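Local coordinates for protein CalS13 (Micromonospora echinospora, PDB 4ZAS) that probably transfers an amino group to a nucleotide-linked keto sugar as a pyridoxal-phosphate-dependent sugar aminotransferase, at residues A[140-144]-A[145-149]; A[171-174]-A[175-179]; A[203-206]-A[207-211]; A[233-236]-A[237-241]. All blocks are in the same frame, centred on the assembly; numbering follows the deposited sequence.

Interaction 1 of 4, residues A[140-144]-A[145-149]; sequences LNMDL and DDLAA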
# COMPACT_ATOMS: atom_id res chain seq x y z
N LEU A 140 29.45 0.93 2.70
CA LEU A 140 28.38 1.07 1.73
C LEU A 140 27.21 1.87 2.32
O LEU A 140 26.17 2.02 1.67
CB LEU A 140 27.91 -0.30 1.24
CG LEU A 140 28.97 -1.21 0.63
CD1 LEU A 140 28.37 -2.55 0.26
CD2 LEU A 140 29.67 -0.59 -0.59
N ASN A 141 27.40 2.43 3.52
CA ASN A 141 26.39 3.29 4.13
C ASN A 141 26.73 4.78 3.97
O ASN A 141 27.77 5.12 3.41
CB ASN A 141 26.19 2.95 5.61
CG ASN A 141 25.50 1.61 5.82
OD1 ASN A 141 24.76 1.16 4.95
ND2 ASN A 141 25.73 0.98 6.97
N MET A 142 25.87 5.65 4.46
CA MET A 142 26.02 7.10 4.28
C MET A 142 27.31 7.63 4.89
O MET A 142 27.67 7.26 6.00
CB MET A 142 24.84 7.85 4.90
CG MET A 142 24.88 9.34 4.70
SD MET A 142 23.52 10.20 5.52
CE MET A 142 22.11 9.66 4.55
N ASP A 143 27.98 8.50 4.15
CA ASP A 143 29.14 9.22 4.66
C ASP A 143 28.66 10.26 5.65
O ASP A 143 28.08 11.28 5.27
CB ASP A 143 29.89 9.88 3.50
CG ASP A 143 31.21 10.48 3.93
OD1 ASP A 143 31.32 10.97 5.07
OD2 ASP A 143 32.14 10.48 3.10
N LEU A 144 28.90 10.02 6.93
CA LEU A 144 28.36 10.90 7.96
C LEU A 144 29.04 12.26 8.02
O LEU A 144 28.47 13.23 8.55
CB LEU A 144 28.45 10.21 9.31
CG LEU A 144 27.57 8.97 9.31
CD1 LEU A 144 27.49 8.44 10.70
CD2 LEU A 144 26.18 9.34 8.79
N ASP A 145 30.24 12.35 7.45
CA ASP A 145 30.94 13.62 7.38
C ASP A 145 30.39 14.42 6.21
O ASP A 145 30.30 15.65 6.30
CB ASP A 145 32.45 13.40 7.22
CG ASP A 145 33.09 12.80 8.45
OD1 ASP A 145 32.82 13.30 9.58
OD2 ASP A 145 33.83 11.81 8.30
N ASP A 146 30.04 13.75 5.12
CA ASP A 146 29.37 14.44 4.02
C ASP A 146 27.99 14.93 4.45
O ASP A 146 27.55 16.01 4.04
CB ASP A 146 29.22 13.55 2.80
CG ASP A 146 28.75 14.32 1.57
OD1 ASP A 146 29.28 15.44 1.32
OD2 ASP A 146 27.83 13.84 0.89
N LEU A 147 27.32 14.13 5.27
CA LEU A 147 26.04 14.49 5.85
C LEU A 147 26.15 15.78 6.65
O LEU A 147 25.34 16.69 6.50
CB LEU A 147 25.51 13.38 6.74
CG LEU A 147 24.23 13.73 7.50
CD1 LEU A 147 23.06 13.91 6.54
CD2 LEU A 147 23.92 12.67 8.54
N ALA A 148 27.16 15.83 7.51
CA ALA A 148 27.37 16.99 8.37
C ALA A 148 27.45 18.30 7.58
O ALA A 148 26.93 19.32 8.01
CB ALA A 148 28.64 16.80 9.18
N ALA A 149 28.10 18.25 6.42
CA ALA A 149 28.29 19.43 5.58
C ALA A 149 26.99 19.87 4.87
O ALA A 149 26.81 21.04 4.54
CB ALA A 149 29.43 19.18 4.56
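The flat group that carries this turn is the carboxylate of D143, and its OD1 is approached from two directions by the amides of D145 and D146. D145 N reaches OD1 at 3.0 Å, nearly in line with the C-O bond, whereas D146 N, 3.1 Å from OD1, comes from above the carboxylate plane, 68° out of it. The bond from D146 N is nevertheless the straighter of the two at hydrogen. With CG anti to the backbone N (chi1 -172°), the carboxylate of D143 bends forward over the first turn of helix 144-150, which makes D143 its N-cap. The carboxylate of D146 is steeply inclined to that of D143 and turns away to the backbone N of D134 and to K150. Backbone bonding starts at once: L147 N donates to D143 O at 2.9 Å. On the apolar side, M142 SD sits 3.9 Å from L147 CD1, its chain crossing that of L147 at a slant, and L144 lies alongside L147 with their CD2 atoms 4.0 Å apart. L147 continues inward to I158 and L173. Two early amide N-H groups are thus satisfied by one oxygen. The negative charge of D143 at the helix start probably interacts favourably with the helix dipole, while D145 OD2, 4.2 Å from D143 OD1, would tend to raise the local negative charge.

Interaction 2 of 4, residues A[171-174]-A[175-179]; sequences NRLR and AVVDR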
# COMPACT_ATOMS: atom_id res chain seq x y z
N ASN A 171 25.57 6.47 16.89
CA ASN A 171 26.15 7.41 17.84
C ASN A 171 26.72 8.64 17.13
O ASN A 171 26.52 9.78 17.54
CB ASN A 171 27.27 6.71 18.61
CG ASN A 171 26.77 5.88 19.74
OD1 ASN A 171 25.56 5.64 19.86
ND2 ASN A 171 27.68 5.36 20.55
N ARG A 172 27.44 8.38 16.05
CA ARG A 172 28.02 9.44 15.26
C ARG A 172 26.93 10.24 14.55
O ARG A 172 26.96 11.46 14.53
CB ARG A 172 29.01 8.84 14.24
CG ARG A 172 29.70 9.84 13.35
CD ARG A 172 30.54 10.81 14.16
NE ARG A 172 31.13 11.80 13.27
CZ ARG A 172 31.60 12.97 13.66
NH1 ARG A 172 31.57 13.34 14.94
NH2 ARG A 172 32.11 13.79 12.75
N LEU A 173 25.96 9.52 13.99
CA LEU A 173 24.85 10.14 13.28
C LEU A 173 24.16 11.14 14.18
O LEU A 173 23.87 12.27 13.77
CB LEU A 173 23.86 9.09 12.79
CG LEU A 173 22.54 9.62 12.21
CD1 LEU A 173 22.79 10.36 10.91
CD2 LEU A 173 21.57 8.48 12.02
N ARG A 174 23.94 10.73 15.43
CA ARG A 174 23.28 11.58 16.42
C ARG A 174 24.14 12.78 16.75
O ARG A 174 23.64 13.90 16.77
CB ARG A 174 22.96 10.78 17.69
CG ARG A 174 22.18 11.55 18.74
CD ARG A 174 21.47 10.64 19.74
NE ARG A 174 20.18 11.23 20.08
CZ ARG A 174 19.01 10.84 19.60
NH1 ARG A 174 18.92 9.78 18.82
NH2 ARG A 174 17.91 11.48 19.98
N ALA A 175 25.43 12.57 16.96
CA ALA A 175 26.32 13.68 17.26
C ALA A 175 26.41 14.66 16.10
O ALA A 175 26.43 15.87 16.29
CB ALA A 175 27.70 13.17 17.60
N VAL A 176 26.46 14.13 14.89
CA VAL A 176 26.57 14.96 13.71
C VAL A 176 25.27 15.75 13.53
O VAL A 176 25.31 16.95 13.27
CB VAL A 176 26.93 14.10 12.49
CG1 VAL A 176 26.60 14.81 11.21
CG2 VAL A 176 28.39 13.76 12.55
N VAL A 177 24.13 15.09 13.67
CA VAL A 177 22.87 15.81 13.54
C VAL A 177 22.74 16.87 14.62
O VAL A 177 22.32 17.99 14.34
CB VAL A 177 21.66 14.87 13.59
CG1 VAL A 177 20.38 15.67 13.75
CG2 VAL A 177 21.61 14.00 12.34
N ASP A 178 23.14 16.53 15.84
CA ASP A 178 23.02 17.44 16.98
C ASP A 178 23.92 18.66 16.83
O ASP A 178 23.52 19.76 17.20
CB ASP A 178 23.30 16.71 18.31
CG ASP A 178 22.13 15.82 18.74
OD1 ASP A 178 21.06 15.88 18.09
OD2 ASP A 178 22.26 15.05 19.72
N ARG A 179 25.14 18.47 16.32
CA ARG A 179 26.06 19.59 16.10
C ARG A 179 25.61 20.50 14.95
O ARG A 179 25.63 21.72 15.07
CB ARG A 179 27.49 19.07 15.89
CG ARG A 179 28.55 20.14 15.65
CD ARG A 179 29.92 19.52 15.40
NE ARG A 179 31.02 20.49 15.44
CZ ARG A 179 31.68 20.84 16.54
NH1 ARG A 179 31.33 20.32 17.71
NH2 ARG A 179 32.67 21.72 16.48
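Residues 171-179 run as uninterrupted alpha-helix, each i to i+4 amide bond being present from A175 N to N171 O through D178 N to R174 O, with the V176 N to R172 O bond the shortest at 2.7 Å. Four residues apart, R172 and V176 touch: V176 CG2 lies 3.4 Å above the guanidinium plane of R172, over its centre, with NE to CG2 also 3.4 Å. The bend at chi2 (61°) in an otherwise extended arginine folds the group back over the valine, and NH2 goes on to a salt bridge with D145. L173 and V177 run side by side, L173 CD1 being 4.1 Å from V177 CG2. R174 and D178 are looser: R174 CG lies 3.6 Å from D178 OD2, and R174 NE stays 4.4 Å from that oxygen, which is well out of the guanidinium plane, so only charge attraction is supported. The strongest partner of D178 is R187. A helix shared out this way, with L173 and V177 toward the sheet, V176 and R172 toward helix 144-150, and R174 and D178 on the exposed flank, is typical of the connection in a beta-alpha-beta unit, here strand 155-161, helix 170-180 and strand 189-193.

Interaction 3 of 4, residues A[203-206]-A[207-211]; sequences RGAP and LGTHG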
# COMPACT_ATOMS: atom_id res chain seq x y z
N ARG A 203 25.68 -1.60 19.25
CA ARG A 203 26.11 -1.28 20.60
C ARG A 203 25.37 -2.13 21.62
O ARG A 203 25.10 -1.70 22.72
CB ARG A 203 25.87 0.20 20.86
CG ARG A 203 26.76 1.09 20.02
CD ARG A 203 27.71 1.75 20.94
NE ARG A 203 29.09 1.55 20.58
CZ ARG A 203 30.09 1.87 21.39
NH1 ARG A 203 29.82 2.34 22.60
NH2 ARG A 203 31.34 1.67 21.01
N GLY A 204 25.11 -3.38 21.27
CA GLY A 204 24.52 -4.32 22.20
C GLY A 204 23.00 -4.35 22.22
O GLY A 204 22.41 -5.21 22.86
N ALA A 205 22.36 -3.40 21.55
CA ALA A 205 20.89 -3.32 21.54
C ALA A 205 20.36 -3.39 20.12
O ALA A 205 20.97 -2.86 19.19
CB ALA A 205 20.41 -2.05 22.23
N PRO A 206 19.18 -4.01 19.95
CA PRO A 206 18.57 -4.09 18.62
C PRO A 206 18.23 -2.75 17.99
O PRO A 206 17.99 -1.75 18.67
CB PRO A 206 17.28 -4.91 18.88
CG PRO A 206 17.13 -5.01 20.35
CD PRO A 206 18.50 -4.87 20.94
N LEU A 207 18.26 -2.72 16.67
CA LEU A 207 17.89 -1.53 15.96
C LEU A 207 16.43 -1.27 16.25
O LEU A 207 15.62 -2.21 16.29
CB LEU A 207 18.14 -1.68 14.47
CG LEU A 207 19.57 -1.97 14.05
CD1 LEU A 207 19.64 -2.17 12.51
CD2 LEU A 207 20.44 -0.82 14.51
N GLY A 208 16.10 -0.00 16.46
CA GLY A 208 14.77 0.38 16.90
C GLY A 208 14.79 0.94 18.31
O GLY A 208 13.77 1.46 18.79
N THR A 209 15.95 0.88 18.96
CA THR A 209 16.08 1.35 20.34
C THR A 209 16.98 2.58 20.52
O THR A 209 17.27 2.97 21.65
CB THR A 209 16.61 0.21 21.27
OG1 THR A 209 17.88 -0.27 20.77
CG2 THR A 209 15.66 -0.94 21.28
N HIS A 210 17.34 3.24 19.43
CA HIS A 210 18.34 4.31 19.52
C HIS A 210 17.77 5.71 19.33
O HIS A 210 18.50 6.64 18.98
CB HIS A 210 19.45 4.03 18.49
CG HIS A 210 20.14 2.72 18.71
ND1 HIS A 210 19.78 1.57 18.05
CD2 HIS A 210 21.16 2.38 19.54
CE1 HIS A 210 20.54 0.57 18.46
NE2 HIS A 210 21.39 1.03 19.36
N GLY A 211 16.46 5.86 19.52
CA GLY A 211 15.83 7.17 19.52
C GLY A 211 15.45 7.76 18.17
O GLY A 211 15.05 8.92 18.09
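A type II beta turn from P206 to T209 carries the chain out of the short strand 205-206, and its bonds converge on P206 O. T209 OG1 donates to P206 O at 2.6 Å, lying in the carbonyl plane with a C=O...O angle of 158°, while the turn's own bond, T209 N to P206 O, is weak at 3.3 Å. The hydroxyl can reach back because OG1 sits between the backbone N and the carbonyl carbon (chi1 57°). OG1 also touches the methyl of A205, 3.4 Å from CB. The H210 ring closes over the same spot: its CE1 lies 3.5 Å from A205 O, which is at the ring edge near its plane, and P206 O approaches obliquely. NE2 of H210 is held by Y202 O, and the Y202 ring meets that of H210 edge-to-face, which together probably hold the imidazole in its rotation. The side chain of L207 packs on L170 and Y202. The positive phi of G208 places this residue where a side chain would meet the preceding carbonyl O. Glycine at the third place of a type II turn is the classical pattern, here reinforced by a threonine side-chain bond at the exit from a strand edge.

Interaction 4 of 4, residues A[233-236]-A[237-241]; sequences VLPD and DDLYD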
# COMPACT_ATOMS: atom_id res chain seq x y z
N VAL A 233 9.00 1.57 13.88
CA VAL A 233 9.29 1.64 15.33
C VAL A 233 9.52 3.10 15.73
O VAL A 233 10.32 3.82 15.13
CB VAL A 233 10.51 0.75 15.70
CG1 VAL A 233 10.68 0.67 17.21
CG2 VAL A 233 10.35 -0.65 15.11
N LEU A 234 8.81 3.55 16.75
CA LEU A 234 8.88 4.96 17.13
C LEU A 234 9.60 5.14 18.45
O LEU A 234 9.50 4.30 19.34
CB LEU A 234 7.46 5.55 17.21
CG LEU A 234 6.66 5.77 15.91
CD1 LEU A 234 7.48 6.39 14.78
CD2 LEU A 234 6.06 4.48 15.44
N PRO A 235 10.33 6.25 18.58
CA PRO A 235 11.08 6.56 19.81
C PRO A 235 10.24 7.14 20.92
O PRO A 235 10.73 7.14 22.05
CB PRO A 235 12.12 7.57 19.34
CG PRO A 235 11.51 8.23 18.19
CD PRO A 235 10.67 7.18 17.48
N ASP A 236 9.03 7.63 20.65
CA ASP A 236 8.16 8.13 21.72
C ASP A 236 6.65 7.99 21.44
O ASP A 236 6.23 7.66 20.34
CB ASP A 236 8.48 9.59 22.08
CG ASP A 236 8.46 10.51 20.88
OD1 ASP A 236 7.37 10.74 20.32
OD2 ASP A 236 9.53 11.06 20.53
N ASP A 237 5.85 8.25 22.46
CA ASP A 237 4.42 8.02 22.36
C ASP A 237 3.70 9.00 21.42
O ASP A 237 2.70 8.63 20.81
CB ASP A 237 3.80 8.04 23.76
CG ASP A 237 4.28 6.87 24.63
OD1 ASP A 237 4.92 5.94 24.09
OD2 ASP A 237 4.00 6.86 25.85
N ASP A 238 4.17 10.23 21.28
CA ASP A 238 3.50 11.17 20.37
C ASP A 238 3.60 10.67 18.94
O ASP A 238 2.61 10.64 18.21
CB ASP A 238 4.10 12.58 20.44
CG ASP A 238 3.71 13.31 21.69
OD1 ASP A 238 2.83 12.81 22.43
OD2 ASP A 238 4.27 14.40 21.93
N LEU A 239 4.81 10.29 18.54
CA LEU A 239 5.01 9.83 17.20
C LEU A 239 4.26 8.50 16.96
O LEU A 239 3.68 8.30 15.90
CB LEU A 239 6.50 9.68 16.91
CG LEU A 239 7.32 10.97 16.90
CD1 LEU A 239 8.75 10.69 16.54
CD2 LEU A 239 6.73 11.95 15.92
N TYR A 240 4.23 7.64 17.98
CA TYR A 240 3.51 6.38 17.88
C TYR A 240 2.01 6.60 17.66
O TYR A 240 1.41 5.99 16.79
CB TYR A 240 3.72 5.53 19.13
CG TYR A 240 2.86 4.29 19.14
CD1 TYR A 240 3.25 3.16 18.44
CD2 TYR A 240 1.65 4.25 19.84
CE1 TYR A 240 2.47 2.01 18.44
CE2 TYR A 240 0.86 3.11 19.84
CZ TYR A 240 1.28 2.00 19.14
OH TYR A 240 0.52 0.86 19.13
N ASP A 241 1.41 7.47 18.47
CA ASP A 241 -0.01 7.78 18.32
C ASP A 241 -0.27 8.34 16.92
O ASP A 241 -1.17 7.89 16.22
CB ASP A 241 -0.49 8.78 19.38
CG ASP A 241 -0.52 8.17 20.78
OD1 ASP A 241 -0.53 6.93 20.89
OD2 ASP A 241 -0.54 8.94 21.77
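D236 OD1 takes the amide of L239 at 3.2 Å, a nearly straight bond (168° at hydrogen) that arrives almost in line with the carboxylate C-O bond. D238 N is also close to D236 OD1, at 3.4 Å. D236 is therefore the N-cap of helix 237-247, and its main chain takes up the regular pattern through Y240 N to D236 O at 3.1 Å. A chi1 of 54° holds the carboxylate between the backbone N and the carbonyl carbon of D236, from where it bends over the opening turn. The same oxygen lies against aliphatic carbon: L239 CG is 3.4 Å from D236 OD1, so L239 both supplies the capped amide and packs beside the capping group. P235 CG touches L239 CD1 at 4.0 Å, the two side chains meeting at a slant. L234 sets its branch point against the helix backbone, CG lying 3.7 Å from Y240 N, and its CB is 4.2 Å from Y240 CB. The carboxylate of D237 points elsewhere and forms a salt bridge with R75. Residues L234, P235 and L239 all reach V213 in strand 213-217, while L234 and Y240 touch V77 in strand 76-79. The capped turn follows strand 230-233 directly, and these contacts seat it against the strand's two antiparallel neighbours, 213-217 and 76-79.

In the fold
Interactions 1 and 2 have the shortest centre-to-centre distance, 11 Å: D145 OD1 reaches R172 NH2 at 3.3 Å, and L147 CD2 meets L173 CD1 at 3.5 Å, joining helices 144-150 and 170-180 against strand 155-161. Interaction 3 bridges onward. R174 NH1 approaches H210 O at 3.2 Å, and G211 O lies 3.5 Å from P235 CB of interaction 4. Interactions 1 and 4 are the farthest apart, with centres 26 Å from each other. The first three lie away from the annotated sites; in interaction 4 the side chain of Y240 is about 11 Å from that of R253, a residue seen to bind dTDP in a crystal structure of this protein, although no dTDP is bound to this chain in the model.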